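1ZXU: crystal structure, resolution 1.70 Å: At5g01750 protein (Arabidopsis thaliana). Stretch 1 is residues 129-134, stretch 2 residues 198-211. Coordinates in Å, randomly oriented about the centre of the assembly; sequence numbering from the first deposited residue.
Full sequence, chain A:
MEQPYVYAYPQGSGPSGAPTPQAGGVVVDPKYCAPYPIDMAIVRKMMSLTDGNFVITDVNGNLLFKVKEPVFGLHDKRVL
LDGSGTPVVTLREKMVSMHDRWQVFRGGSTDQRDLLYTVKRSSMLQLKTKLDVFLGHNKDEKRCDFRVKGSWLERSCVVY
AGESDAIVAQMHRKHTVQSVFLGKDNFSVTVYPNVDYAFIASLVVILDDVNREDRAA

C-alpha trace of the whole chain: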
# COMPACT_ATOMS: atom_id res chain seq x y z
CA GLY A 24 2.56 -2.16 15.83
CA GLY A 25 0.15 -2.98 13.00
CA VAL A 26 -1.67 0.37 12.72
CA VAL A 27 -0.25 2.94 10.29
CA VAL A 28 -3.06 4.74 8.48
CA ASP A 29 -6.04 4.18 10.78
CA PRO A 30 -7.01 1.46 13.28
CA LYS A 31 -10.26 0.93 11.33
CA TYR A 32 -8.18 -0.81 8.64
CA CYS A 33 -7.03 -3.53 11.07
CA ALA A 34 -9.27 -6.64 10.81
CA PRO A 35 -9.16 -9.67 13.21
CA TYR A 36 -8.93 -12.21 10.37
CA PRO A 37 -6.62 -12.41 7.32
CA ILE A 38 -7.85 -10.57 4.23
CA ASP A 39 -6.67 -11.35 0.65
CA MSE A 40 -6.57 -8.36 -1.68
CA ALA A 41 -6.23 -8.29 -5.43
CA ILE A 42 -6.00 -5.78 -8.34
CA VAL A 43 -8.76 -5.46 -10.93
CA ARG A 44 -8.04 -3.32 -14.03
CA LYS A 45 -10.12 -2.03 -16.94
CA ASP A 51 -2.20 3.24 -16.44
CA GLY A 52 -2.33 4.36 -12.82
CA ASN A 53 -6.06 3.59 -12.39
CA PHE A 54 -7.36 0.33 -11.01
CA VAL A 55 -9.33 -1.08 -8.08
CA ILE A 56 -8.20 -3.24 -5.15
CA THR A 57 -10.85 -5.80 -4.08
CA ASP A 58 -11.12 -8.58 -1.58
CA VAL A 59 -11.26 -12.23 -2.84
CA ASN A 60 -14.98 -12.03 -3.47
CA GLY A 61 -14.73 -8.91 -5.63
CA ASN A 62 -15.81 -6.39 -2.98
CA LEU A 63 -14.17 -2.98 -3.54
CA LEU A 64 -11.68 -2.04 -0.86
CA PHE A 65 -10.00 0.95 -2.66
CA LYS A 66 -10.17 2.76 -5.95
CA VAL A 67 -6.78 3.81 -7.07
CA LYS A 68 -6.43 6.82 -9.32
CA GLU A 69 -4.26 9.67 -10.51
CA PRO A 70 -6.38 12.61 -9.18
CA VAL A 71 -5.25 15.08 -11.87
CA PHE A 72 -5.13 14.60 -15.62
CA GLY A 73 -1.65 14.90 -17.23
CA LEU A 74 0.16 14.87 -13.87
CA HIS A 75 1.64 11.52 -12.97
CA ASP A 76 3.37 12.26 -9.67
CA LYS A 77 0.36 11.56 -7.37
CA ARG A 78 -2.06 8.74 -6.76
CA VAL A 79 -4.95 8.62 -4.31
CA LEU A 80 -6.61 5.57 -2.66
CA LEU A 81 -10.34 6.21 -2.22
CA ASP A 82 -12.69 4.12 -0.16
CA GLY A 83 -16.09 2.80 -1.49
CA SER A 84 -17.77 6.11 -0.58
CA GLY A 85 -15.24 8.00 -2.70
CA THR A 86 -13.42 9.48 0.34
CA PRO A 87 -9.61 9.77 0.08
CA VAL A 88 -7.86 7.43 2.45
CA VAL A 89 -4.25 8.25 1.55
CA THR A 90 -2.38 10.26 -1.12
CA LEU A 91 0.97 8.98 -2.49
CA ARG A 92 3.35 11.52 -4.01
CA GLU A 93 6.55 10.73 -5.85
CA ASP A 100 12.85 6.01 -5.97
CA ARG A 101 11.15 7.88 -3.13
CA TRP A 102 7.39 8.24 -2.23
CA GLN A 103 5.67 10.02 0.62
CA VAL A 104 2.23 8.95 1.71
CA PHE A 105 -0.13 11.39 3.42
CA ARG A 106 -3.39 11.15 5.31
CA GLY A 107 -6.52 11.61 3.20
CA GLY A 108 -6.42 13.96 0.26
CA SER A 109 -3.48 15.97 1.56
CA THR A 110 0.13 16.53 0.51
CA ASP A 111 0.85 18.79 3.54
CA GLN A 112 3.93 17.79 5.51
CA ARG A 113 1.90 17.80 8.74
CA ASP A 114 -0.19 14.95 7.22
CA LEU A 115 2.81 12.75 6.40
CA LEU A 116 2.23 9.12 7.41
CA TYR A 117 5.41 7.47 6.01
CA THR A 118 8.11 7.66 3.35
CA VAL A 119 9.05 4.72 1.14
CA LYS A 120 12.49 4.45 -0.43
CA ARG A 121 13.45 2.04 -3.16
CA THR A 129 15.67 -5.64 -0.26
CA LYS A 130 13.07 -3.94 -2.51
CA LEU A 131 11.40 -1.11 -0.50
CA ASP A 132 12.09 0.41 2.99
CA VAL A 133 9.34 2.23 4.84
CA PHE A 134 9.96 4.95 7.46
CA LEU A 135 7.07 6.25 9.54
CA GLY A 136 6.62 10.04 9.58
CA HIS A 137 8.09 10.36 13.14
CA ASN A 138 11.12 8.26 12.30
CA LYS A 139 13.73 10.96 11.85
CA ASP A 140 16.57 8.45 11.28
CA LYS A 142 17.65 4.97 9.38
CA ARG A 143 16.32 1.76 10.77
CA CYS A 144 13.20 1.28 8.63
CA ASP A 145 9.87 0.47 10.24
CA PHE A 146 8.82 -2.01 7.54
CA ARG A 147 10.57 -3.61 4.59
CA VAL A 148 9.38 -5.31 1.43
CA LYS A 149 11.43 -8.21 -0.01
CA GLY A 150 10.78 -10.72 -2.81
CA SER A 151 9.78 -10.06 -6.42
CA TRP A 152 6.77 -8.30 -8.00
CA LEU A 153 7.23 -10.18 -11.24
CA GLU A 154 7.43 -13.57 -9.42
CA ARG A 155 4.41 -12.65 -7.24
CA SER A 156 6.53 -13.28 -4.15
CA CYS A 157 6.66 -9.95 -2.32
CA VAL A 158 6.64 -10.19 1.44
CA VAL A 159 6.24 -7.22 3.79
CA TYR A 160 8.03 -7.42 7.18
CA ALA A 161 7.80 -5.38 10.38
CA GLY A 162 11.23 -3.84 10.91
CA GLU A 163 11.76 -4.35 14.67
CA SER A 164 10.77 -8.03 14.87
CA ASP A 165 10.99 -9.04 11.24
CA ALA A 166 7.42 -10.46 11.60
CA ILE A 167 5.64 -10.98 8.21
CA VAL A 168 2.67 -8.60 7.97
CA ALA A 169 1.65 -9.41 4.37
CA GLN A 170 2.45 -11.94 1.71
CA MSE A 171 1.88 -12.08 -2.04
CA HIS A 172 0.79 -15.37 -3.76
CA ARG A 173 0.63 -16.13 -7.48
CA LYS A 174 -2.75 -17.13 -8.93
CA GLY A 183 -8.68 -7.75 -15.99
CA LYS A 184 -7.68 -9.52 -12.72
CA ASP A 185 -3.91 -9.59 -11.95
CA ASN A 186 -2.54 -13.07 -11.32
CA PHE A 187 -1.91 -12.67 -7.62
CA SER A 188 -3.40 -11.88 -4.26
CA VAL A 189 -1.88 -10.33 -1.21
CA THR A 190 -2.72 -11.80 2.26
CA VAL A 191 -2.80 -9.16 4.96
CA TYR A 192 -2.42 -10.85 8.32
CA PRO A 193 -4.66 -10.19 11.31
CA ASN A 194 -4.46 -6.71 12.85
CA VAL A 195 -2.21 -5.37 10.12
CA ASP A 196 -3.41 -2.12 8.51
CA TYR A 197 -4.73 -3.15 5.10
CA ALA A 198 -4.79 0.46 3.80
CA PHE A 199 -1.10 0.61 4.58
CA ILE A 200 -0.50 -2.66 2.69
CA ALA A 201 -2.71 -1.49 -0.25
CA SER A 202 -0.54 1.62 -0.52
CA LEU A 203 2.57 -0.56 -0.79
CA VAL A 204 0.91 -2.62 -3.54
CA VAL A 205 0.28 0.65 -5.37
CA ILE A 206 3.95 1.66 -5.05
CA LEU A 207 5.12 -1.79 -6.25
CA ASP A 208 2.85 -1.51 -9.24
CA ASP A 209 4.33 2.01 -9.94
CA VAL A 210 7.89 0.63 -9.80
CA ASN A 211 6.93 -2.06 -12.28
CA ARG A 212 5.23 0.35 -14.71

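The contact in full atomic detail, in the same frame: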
# COMPACT_ATOMS: atom_id res chain seq x y z
N THR A 129 15.13 -5.52 1.09
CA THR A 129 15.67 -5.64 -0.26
C THR A 129 15.02 -4.75 -1.32
O THR A 129 15.73 -4.08 -2.03
CB THR A 129 16.01 -7.15 -0.73
OG1 THR A 129 14.86 -7.88 -1.25
CG2 THR A 129 16.65 -7.93 0.42
N LYS A 130 13.69 -4.68 -1.42
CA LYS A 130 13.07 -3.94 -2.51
C LYS A 130 12.61 -2.50 -2.11
O LYS A 130 12.86 -1.52 -2.84
CB LYS A 130 11.91 -4.76 -3.08
CG LYS A 130 11.24 -4.19 -4.31
CD LYS A 130 10.51 -5.30 -5.09
CE LYS A 130 9.69 -4.75 -6.28
NZ LYS A 130 10.37 -3.70 -7.10
N LEU A 131 11.89 -2.40 -0.98
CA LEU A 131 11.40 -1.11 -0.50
C LEU A 131 11.61 -1.03 1.05
O LEU A 131 11.40 -2.00 1.76
CB LEU A 131 9.89 -0.94 -0.79
CG LEU A 131 9.37 -1.04 -2.23
CD1 LEU A 131 7.83 -1.00 -2.19
CD2 LEU A 131 9.92 0.18 -3.07
N ASP A 132 12.02 0.13 1.55
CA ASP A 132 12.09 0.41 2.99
C ASP A 132 11.09 1.50 3.33
O ASP A 132 11.00 2.50 2.61
CB ASP A 132 13.48 0.92 3.37
CG ASP A 132 14.52 -0.19 3.24
OD1 ASP A 132 14.16 -1.37 3.46
OD2 ASP A 132 15.67 0.10 2.93
N VAL A 133 10.35 1.28 4.42
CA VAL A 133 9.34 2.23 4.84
C VAL A 133 9.75 2.85 6.16
O VAL A 133 10.06 2.13 7.11
CB VAL A 133 8.00 1.48 5.08
CG1 VAL A 133 6.92 2.50 5.53
CG2 VAL A 133 7.65 0.72 3.77
N PHE A 134 9.64 4.16 6.23
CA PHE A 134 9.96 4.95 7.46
C PHE A 134 8.74 5.74 7.88
O PHE A 134 8.27 6.58 7.13
CB PHE A 134 11.10 5.91 7.17
CG PHE A 134 12.32 5.22 6.66
CD1 PHE A 134 13.32 4.84 7.55
CD2 PHE A 134 12.46 4.98 5.31
CE1 PHE A 134 14.46 4.18 7.08
CE2 PHE A 134 13.56 4.27 4.83
CZ PHE A 134 14.57 3.90 5.78
N ALA A 198 -4.96 -0.74 4.67
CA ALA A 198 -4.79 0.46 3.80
C ALA A 198 -3.30 0.70 3.62
O ALA A 198 -2.82 1.01 2.53
CB ALA A 198 -5.47 1.70 4.38
N PHE A 199 -2.57 0.51 4.69
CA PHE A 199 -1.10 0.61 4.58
C PHE A 199 -0.58 -0.42 3.54
O PHE A 199 0.14 -0.07 2.60
CB PHE A 199 -0.52 0.33 5.97
CG PHE A 199 0.98 0.15 5.96
CD1 PHE A 199 1.83 1.13 5.39
CD2 PHE A 199 1.54 -1.03 6.46
CE1 PHE A 199 3.21 0.98 5.37
CE2 PHE A 199 2.91 -1.18 6.49
CZ PHE A 199 3.77 -0.21 5.91
N ILE A 200 -0.96 -1.69 3.67
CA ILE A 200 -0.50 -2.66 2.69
C ILE A 200 -0.95 -2.34 1.22
O ILE A 200 -0.16 -2.45 0.28
CB ILE A 200 -0.93 -4.08 3.09
CG1 ILE A 200 -0.42 -4.39 4.52
CG2 ILE A 200 -0.43 -5.04 1.97
CD1 ILE A 200 1.11 -4.34 4.67
N ALA A 201 -2.18 -1.86 1.07
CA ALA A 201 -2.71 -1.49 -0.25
C ALA A 201 -1.83 -0.36 -0.79
O ALA A 201 -1.50 -0.40 -1.95
CB ALA A 201 -4.16 -0.98 -0.14
N SER A 202 -1.40 0.59 0.06
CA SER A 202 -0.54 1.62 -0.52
C SER A 202 0.81 1.09 -1.02
O SER A 202 1.37 1.58 -2.03
CB SER A 202 -0.33 2.77 0.50
OG SER A 202 0.62 2.36 1.48
N LEU A 203 1.34 0.05 -0.34
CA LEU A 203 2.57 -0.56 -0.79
C LEU A 203 2.39 -1.26 -2.13
O LEU A 203 3.28 -1.27 -2.95
CB LEU A 203 3.13 -1.53 0.30
CG LEU A 203 3.50 -0.82 1.60
CD1 LEU A 203 4.09 -1.90 2.58
CD2 LEU A 203 4.59 0.24 1.38
N VAL A 204 1.25 -1.95 -2.29
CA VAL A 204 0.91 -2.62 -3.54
C VAL A 204 0.87 -1.61 -4.69
O VAL A 204 1.43 -1.87 -5.77
CB VAL A 204 -0.42 -3.35 -3.41
CG1 VAL A 204 -0.93 -3.84 -4.84
CG2 VAL A 204 -0.25 -4.52 -2.39
N VAL A 205 0.31 -0.45 -4.40
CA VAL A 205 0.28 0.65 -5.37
C VAL A 205 1.70 1.10 -5.77
O VAL A 205 1.99 1.26 -6.95
CB VAL A 205 -0.57 1.82 -4.87
CG1 VAL A 205 -0.45 3.02 -5.84
CG2 VAL A 205 -2.07 1.35 -4.72
N ILE A 206 2.54 1.30 -4.78
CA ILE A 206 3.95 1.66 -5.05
C ILE A 206 4.69 0.56 -5.84
O ILE A 206 5.48 0.86 -6.77
CB ILE A 206 4.68 1.99 -3.73
CG1 ILE A 206 4.12 3.30 -3.16
CG2 ILE A 206 6.17 2.11 -3.97
CD1 ILE A 206 4.53 3.58 -1.71
N LEU A 207 4.50 -0.71 -5.48
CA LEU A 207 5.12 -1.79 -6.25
C LEU A 207 4.68 -1.79 -7.68
O LEU A 207 5.47 -2.02 -8.59
CB LEU A 207 4.81 -3.14 -5.61
CG LEU A 207 5.52 -3.35 -4.28
CD1 LEU A 207 4.92 -4.51 -3.56
CD2 LEU A 207 7.04 -3.58 -4.59
N ASP A 208 3.38 -1.59 -7.88
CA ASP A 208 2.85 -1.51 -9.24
C ASP A 208 3.52 -0.33 -10.01
O ASP A 208 3.88 -0.48 -11.20
CB ASP A 208 1.36 -1.30 -9.17
CG ASP A 208 0.75 -1.11 -10.55
OD1 ASP A 208 0.57 -2.13 -11.21
OD2 ASP A 208 0.48 0.04 -10.90
N ASP A 209 3.73 0.79 -9.33
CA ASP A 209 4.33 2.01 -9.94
C ASP A 209 5.75 1.70 -10.35
O ASP A 209 6.17 2.07 -11.45
CB ASP A 209 4.38 3.14 -8.94
CG ASP A 209 4.64 4.49 -9.59
OD1 ASP A 209 4.03 4.77 -10.66
OD2 ASP A 209 5.45 5.25 -9.02
N VAL A 210 6.46 0.98 -9.50
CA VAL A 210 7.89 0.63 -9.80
C VAL A 210 7.90 -0.24 -11.04
O VAL A 210 8.74 -0.06 -11.94
CB VAL A 210 8.57 -0.11 -8.66
CG1 VAL A 210 9.93 -0.68 -9.16
CG2 VAL A 210 8.81 0.83 -7.49
N ASN A 211 6.95 -1.17 -11.13
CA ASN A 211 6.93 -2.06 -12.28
C ASN A 211 6.57 -1.37 -13.58
O ASN A 211 7.02 -1.82 -14.64
CB ASN A 211 5.95 -3.20 -12.09
CG ASN A 211 6.09 -4.26 -13.18
OD1 ASN A 211 7.17 -4.83 -13.38
ND2 ASN A 211 4.98 -4.54 -13.88
O HOH W 1 7.75 -3.76 -8.62

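The contact between residues 129-134 and the helix 198-211 is a small, almost wholly apolar packing of a strand against a helix, with no direct hydrogen bond between the two and one water bridging them at the end near Lys-130.

Strand 131-134 runs roughly against the helix, with an angle of 140° between their N-to-C directions, so Lys-130 and Leu-131 lie beside the later turns of the helix and Val-133 beside the earlier ones. The axes come no nearer than 11.2 Å, and even the closest pair of CA atoms, Leu-131 CA and Leu-207 CA, is 8.5 Å apart. This spacing leaves room for a layer of side chains between the backbones, and it is through this layer that 343 Å² of surface, summed over both sides, is buried.

The alternation of the extended strand decides which of its residues take part. Leu-131 and Val-133 point toward the helix, whereas Asp-132 and Phe-134 lie out of its reach. The helix answers with residues spaced along one side: Phe-199, Leu-203, Ile-206, Leu-207 and Val-210. Its backbone is held by regular i to i-4 hydrogen bonds, such as Leu-207 N to Leu-203 O at 2.9 Å, so its peptide groups are largely paired within the helix and the side chains make the contact.

Of the residues in stretch 1, Leu-131 has the most surface covered by the helix. Its chi1 m, chi2 t rotamer places Leu-131 CD1 3.6 Å from Leu-207 CD2 and 3.9 Å from Ile-206 CG2, two neighbouring helix residues. These are van der Waals distances between methyl groups, and the gain comes from removing apolar surface from water. Two residues along, Val-133 divides its methyls between partners one helical turn apart: CG2 lies 3.9 Å from Leu-203 CD2, and CG1 approaches Phe-199 CE1 at 4.0 Å. The latter contact is at the edge of the aromatic ring, near its plane, rather than over its face. The CA-to-CB bond of Phe-199 points sideways, but the length of the side chain brings the end of the ring nearer to the strand.

Lys-130, just before the strand, combines apolar and polar contacts. Its side chain is extended through chi3 and turns at chi4 (p). The aliphatic portion packs closely on the helix, with Lys-130 CE 3.4 Å from Leu-207 CD2, while Lys-130 NZ passes 3.7 Å from Val-210 CG1. That methyl offers the amine no hydrogen bond, but a water does: it accepts from Lys-130 NZ at 3.0 Å and donates to Leu-207 O at 2.9 Å. Leu-207 O also accepts from Asn-211 N at 3.1 Å, so the bridge adds to the helical hydrogen bond without replacing it. Leu-207 thus meets stretch 1 in two ways, with its CD2 methyl touching both Lys-130 and Leu-131 and its carbonyl oxygen reaching the lysine through water.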